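Local structure of D-glyceraldehyde dehydrogenase (NADP(+)) (Thermoplasma acidophilum, 5IZD) at residues G153-A156 and R157-P161; D102-I105 and D106-Y110. The protein oxidises D-glyceraldehyde to (R)-glycerate with NADP(+) as the electron acceptor, in the non-phosphorylated Entner-Doudoroff pathway. All coordinates share one frame; numbering follows the deposited sequence.

Overall arrangement
Contact 1 (153-161) and contact 2 (102-110) each follow two turns of one helix, on neighbouring helices 153-164 and 94-112 whose contact centres lie about 9 Å apart. Contact 1 is the deeper, almost wholly buried, on the helix that links strands 130-145 and 168-172; its two charged side chains, Arg157 and Lys158, are both paired with glutamates. Contact 2 is partly buried: Val104 and Ile108 turn inward, while Asp106 meets a second subunit. The two helices touch directly. Val104 CG1 packs 4.0 Å from Ala156 CB, and Gln107 NE2 lies 3.2 Å from Gly153 O, a probable hydrogen bond.

Contact 1 (G153-A156 and R157-P161); sequences GMVA and RKLAP
Arg157 runs alongside Met154 one helical turn away, both side chains pointing the same way. Its CB starts 3.3 Å from Gly153 O, the carbonyl that also accepts the Arg157 backbone N-H. With CG anti to the backbone N (chi1 167°), the chain leaves the helix extended through CG and CD, then bends at chi3 (-72°) to place the guanidinium beside the thioether. There NH1 lies 3.6 Å from Met154 SD and 3.7 Å from Met154 CE, the sulfur approaching obliquely. NH2 finds its charge partner elsewhere, in a salt bridge to Glu441. Met154 also touches Pro147, part of the NADP(+) site inferred from relatives. Farther round the helix, Val155 and Leu159 lie side by side, CG1 of the valine 3.6 Å from CD1 of the leucine, and pack against strand 168-172. Lys158 drapes its CG 3.4 Å from Met154 O, and its ammonium ends among Glu458, Thr222 and Thr224. Along the backbone, Leu159 N gives Val155 O a straight bond of 3.0 Å, whereas Lys158 N makes two weak ones, to Met154 O and Val155 O. Pro161 has no N-H to continue the pattern, and the helix kinks there. This is the helix of a beta-alpha-beta unit, with its apolar side on the sheet. Arg157, assigned by similarity to the NADP(+) and substrate sites, has its side chain about 4 Å from that of Glu247, the predicted proton acceptor. Pairing with Glu441, outside this stretch, restrains the guanidinium at NH2, while the thioether of Met154 packs beside NH1.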
loop_
_atom_site.group_PDB
_atom_site.type_symbol
_atom_site.label_atom_id
_atom_site.label_comp_id
_atom_site.label_asym_id
_atom_site.label_seq_id
_atom_site.Cartn_x
_atom_site.Cartn_y
_atom_site.Cartn_z
ATOM N N GLY A 153 -17.379 11.992 -20.653
ATOM C CA GLY A 153 -16.848 11.520 -19.304
ATOM C C GLY A 153 -16.460 10.053 -19.280
ATOM O O GLY A 153 -15.412 9.667 -18.742
ATOM N N MET A 154 -17.307 9.220 -19.878
ATOM C CA MET A 154 -17.089 7.761 -19.805
ATOM C C MET A 154 -15.959 7.308 -20.720
ATOM O O MET A 154 -15.289 6.304 -20.461
ATOM C CB MET A 154 -18.376 6.997 -20.104
ATOM C CG MET A 154 -19.462 7.202 -19.075
ATOM S SD MET A 154 -19.062 6.220 -17.591
ATOM C CE MET A 154 -20.629 6.585 -16.745
ATOM N N VAL A 155 -15.758 8.053 -21.813
ATOM C CA VAL A 155 -14.651 7.769 -22.685
ATOM C C VAL A 155 -13.343 8.102 -22.002
ATOM O O VAL A 155 -12.466 7.277 -21.968
ATOM C CB VAL A 155 -14.806 8.511 -24.025
ATOM C CG1 VAL A 155 -13.538 8.466 -24.837
ATOM C CG2 VAL A 155 -16.026 7.950 -24.748
ATOM N N ALA A 156 -13.214 9.322 -21.506
ATOM C CA ALA A 156 -12.057 9.693 -20.685
ATOM C C ALA A 156 -11.793 8.686 -19.519
ATOM O O ALA A 156 -10.672 8.316 -19.284
ATOM C CB ALA A 156 -12.225 11.098 -20.104
ATOM N N ARG A 157 -12.837 8.288 -18.809
ATOM C CA ARG A 157 -12.705 7.387 -17.652
ATOM C C ARG A 157 -12.056 6.041 -17.977
ATOM O O ARG A 157 -11.348 5.526 -17.160
ATOM C CB ARG A 157 -14.069 7.128 -17.027
ATOM C CG ARG A 157 -14.080 5.971 -16.029
ATOM C CD ARG A 157 -15.443 5.859 -15.399
ATOM N NE ARG A 157 -15.661 6.945 -14.482
ATOM C CZ ARG A 157 -16.840 7.228 -13.933
ATOM N NH1 ARG A 157 -17.926 6.502 -14.207
ATOM N NH2 ARG A 157 -16.919 8.255 -13.097
ATOM N N LYS A 158 -12.344 5.491 -19.140
ATOM C CA LYS A 158 -11.845 4.227 -19.618
ATOM C C LYS A 158 -10.525 4.311 -20.406
ATOM O O LYS A 158 -9.613 3.505 -20.155
ATOM C CB LYS A 158 -12.946 3.566 -20.457
ATOM C CG LYS A 158 -14.146 3.279 -19.562
ATOM C CD LYS A 158 -15.220 2.473 -20.231
ATOM C CE LYS A 158 -16.506 2.496 -19.431
ATOM N NZ LYS A 158 -16.357 1.763 -18.160
ATOM N N LEU A 159 -10.387 5.283 -21.311
ATOM C CA LEU A 159 -9.165 5.393 -22.135
ATOM C C LEU A 159 -7.955 5.843 -21.324
ATOM O O LEU A 159 -6.892 5.285 -21.482
ATOM C CB LEU A 159 -9.301 6.355 -23.339
ATOM C CG LEU A 159 -10.301 6.095 -24.456
ATOM C CD1 LEU A 159 -10.192 7.209 -25.452
ATOM C CD2 LEU A 159 -10.088 4.799 -25.170
ATOM N N ALA A 160 -8.095 6.846 -20.473
ATOM C CA ALA A 160 -6.897 7.332 -19.739
ATOM C C ALA A 160 -6.189 6.256 -18.924
ATOM O O ALA A 160 -4.984 6.053 -19.131
ATOM C CB ALA A 160 -7.170 8.569 -18.913
ATOM N N PRO A 161 -6.934 5.513 -18.067
ATOM C CA PRO A 161 -6.187 4.535 -17.261
ATOM C C PRO A 161 -5.731 3.336 -18.080
ATOM O O PRO A 161 -4.688 2.744 -17.773
ATOM C CB PRO A 161 -7.198 4.070 -16.203
ATOM C CG PRO A 161 -8.550 4.423 -16.761
ATOM C CD PRO A 161 -8.324 5.642 -17.592
#

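Contact 2 (D102-I105 and D106-Y110); sequences DGVI and DQIQY
The flat amide of Gln107 meets Gly103 with its edge: NE2 donates to Gly103 O at 3.2 Å, with that oxygen only 5° out of the amide plane. Relative to the acceptor, the donor stands above the carbonyl plane, and the Gln107 backbone N, 3.0 Å from the same Gly103 O, arrives from the opposite face. One oxygen is thus gripped twice by one residue. The first torsion (chi1 -80°) sets CG beside the backbone N and 3.2 Å from Gly103 O; the extended chain then lies alongside the preceding turn, with NE2 by that oxygen. At the other end of the amide, OE1 packs against Arg157 CB. The carboxylate of Asp106, with CG anti to the backbone N, leads away from the preceding turn to a salt bridge with Arg116 of the second subunit, while Asp102 pairs with Arg79. The amide of Gln109 is held by Lys72 and Glu113, and the Tyr110 ring meets Trp114 edge-to-face. On the inner side Val104 CG1 rests 3.8 Å from Ile108 CD1, both residues packing on Ala156. Regular backbone bonds join the turns, that from Ile108 N to Val104 O spanning 3.1 Å. Through its probable bond to the first turn of helix 153-164, Gln107 would keep its amide beside Arg157, a substrate-site residue by similarity, and Asp106 links the same helix to the neighbouring subunit of the tetramer.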
loop_
_atom_site.group_PDB
_atom_site.type_symbol
_atom_site.label_atom_id
_atom_site.label_comp_id
_atom_site.label_asym_id
_atom_site.label_seq_id
_atom_site.Cartn_x
_atom_site.Cartn_y
_atom_site.Cartn_z
ATOM N N ASP A 102 -15.226 19.568 -18.088
ATOM C CA ASP A 102 -14.361 19.858 -16.981
ATOM C C ASP A 102 -13.846 18.490 -16.475
ATOM O O ASP A 102 -12.696 18.297 -16.249
ATOM C CB ASP A 102 -15.164 20.507 -15.865
ATOM C CG ASP A 102 -15.292 22.010 -16.005
ATOM O OD1 ASP A 102 -14.688 22.585 -16.888
ATOM O OD2 ASP A 102 -15.980 22.620 -15.199
ATOM N N GLY A 103 -14.767 17.565 -16.318
ATOM C CA GLY A 103 -14.514 16.235 -15.839
ATOM C C GLY A 103 -13.659 15.398 -16.729
ATOM O O GLY A 103 -12.924 14.575 -16.261
ATOM N N VAL A 104 -13.755 15.609 -18.025
ATOM C CA VAL A 104 -12.949 14.882 -18.961
ATOM C C VAL A 104 -11.498 15.292 -18.704
ATOM O O VAL A 104 -10.639 14.479 -18.669
ATOM C CB VAL A 104 -13.367 15.175 -20.439
ATOM C CG1 VAL A 104 -12.267 14.870 -21.416
ATOM C CG2 VAL A 104 -14.608 14.414 -20.847
ATOM N N ILE A 105 -11.289 16.581 -18.547
ATOM C CA ILE A 105 -9.983 17.219 -18.351
ATOM C C ILE A 105 -9.426 16.811 -16.992
ATOM O O ILE A 105 -8.303 16.322 -16.949
ATOM C CB ILE A 105 -10.055 18.774 -18.495
ATOM C CG1 ILE A 105 -10.350 19.167 -19.962
ATOM C CG2 ILE A 105 -8.778 19.466 -17.991
ATOM C CD1 ILE A 105 -10.990 20.541 -20.127
ATOM N N ASP A 106 -10.210 16.869 -15.942
ATOM C CA ASP A 106 -9.763 16.413 -14.641
ATOM C C ASP A 106 -9.392 14.927 -14.593
ATOM O O ASP A 106 -8.460 14.574 -13.948
ATOM C CB ASP A 106 -10.806 16.692 -13.574
ATOM C CG ASP A 106 -10.353 16.252 -12.153
ATOM O OD1 ASP A 106 -9.535 16.911 -11.566
ATOM O OD2 ASP A 106 -10.823 15.251 -11.628
ATOM N N GLN A 107 -10.111 14.079 -15.297
ATOM C CA GLN A 107 -9.895 12.671 -15.216
ATOM C C GLN A 107 -8.653 12.263 -15.966
ATOM O O GLN A 107 -7.874 11.428 -15.514
ATOM C CB GLN A 107 -11.084 11.896 -15.773
ATOM C CG GLN A 107 -12.254 11.764 -14.829
ATOM C CD GLN A 107 -13.343 10.943 -15.500
ATOM O OE1 GLN A 107 -13.498 9.755 -15.210
ATOM N NE2 GLN A 107 -14.027 11.541 -16.479
ATOM N N ILE A 108 -8.512 12.815 -17.169
ATOM C CA ILE A 108 -7.339 12.525 -17.953
ATOM C C ILE A 108 -6.058 12.973 -17.188
ATOM O O ILE A 108 -5.066 12.238 -17.157
ATOM C CB ILE A 108 -7.408 13.164 -19.331
ATOM C CG1 ILE A 108 -8.457 12.445 -20.194
ATOM C CG2 ILE A 108 -6.050 13.047 -19.999
ATOM C CD1 ILE A 108 -8.813 13.215 -21.465
ATOM N N GLN A 109 -6.078 14.159 -16.571
ATOM C CA GLN A 109 -4.967 14.595 -15.722
ATOM C C GLN A 109 -4.671 13.586 -14.596
ATOM O O GLN A 109 -3.565 13.101 -14.482
ATOM C CB GLN A 109 -5.252 15.943 -15.109
ATOM C CG GLN A 109 -4.147 16.449 -14.205
ATOM C CD GLN A 109 -2.865 16.801 -14.929
ATOM O OE1 GLN A 109 -2.869 17.089 -16.102
ATOM N NE2 GLN A 109 -1.755 16.779 -14.210
ATOM N N TYR A 110 -5.707 13.249 -13.857
ATOM C CA TYR A 110 -5.596 12.396 -12.688
ATOM C C TYR A 110 -5.008 11.030 -13.055
ATOM O O TYR A 110 -4.073 10.581 -12.386
ATOM C CB TYR A 110 -6.935 12.213 -12.022
ATOM C CG TYR A 110 -6.902 11.162 -10.921
ATOM C CD1 TYR A 110 -6.514 11.490 -9.595
ATOM C CD2 TYR A 110 -7.270 9.829 -11.194
ATOM C CE1 TYR A 110 -6.503 10.515 -8.594
ATOM C CE2 TYR A 110 -7.199 8.853 -10.209
ATOM C CZ TYR A 110 -6.822 9.210 -8.914
ATOM O OH TYR A 110 -6.781 8.215 -7.983
#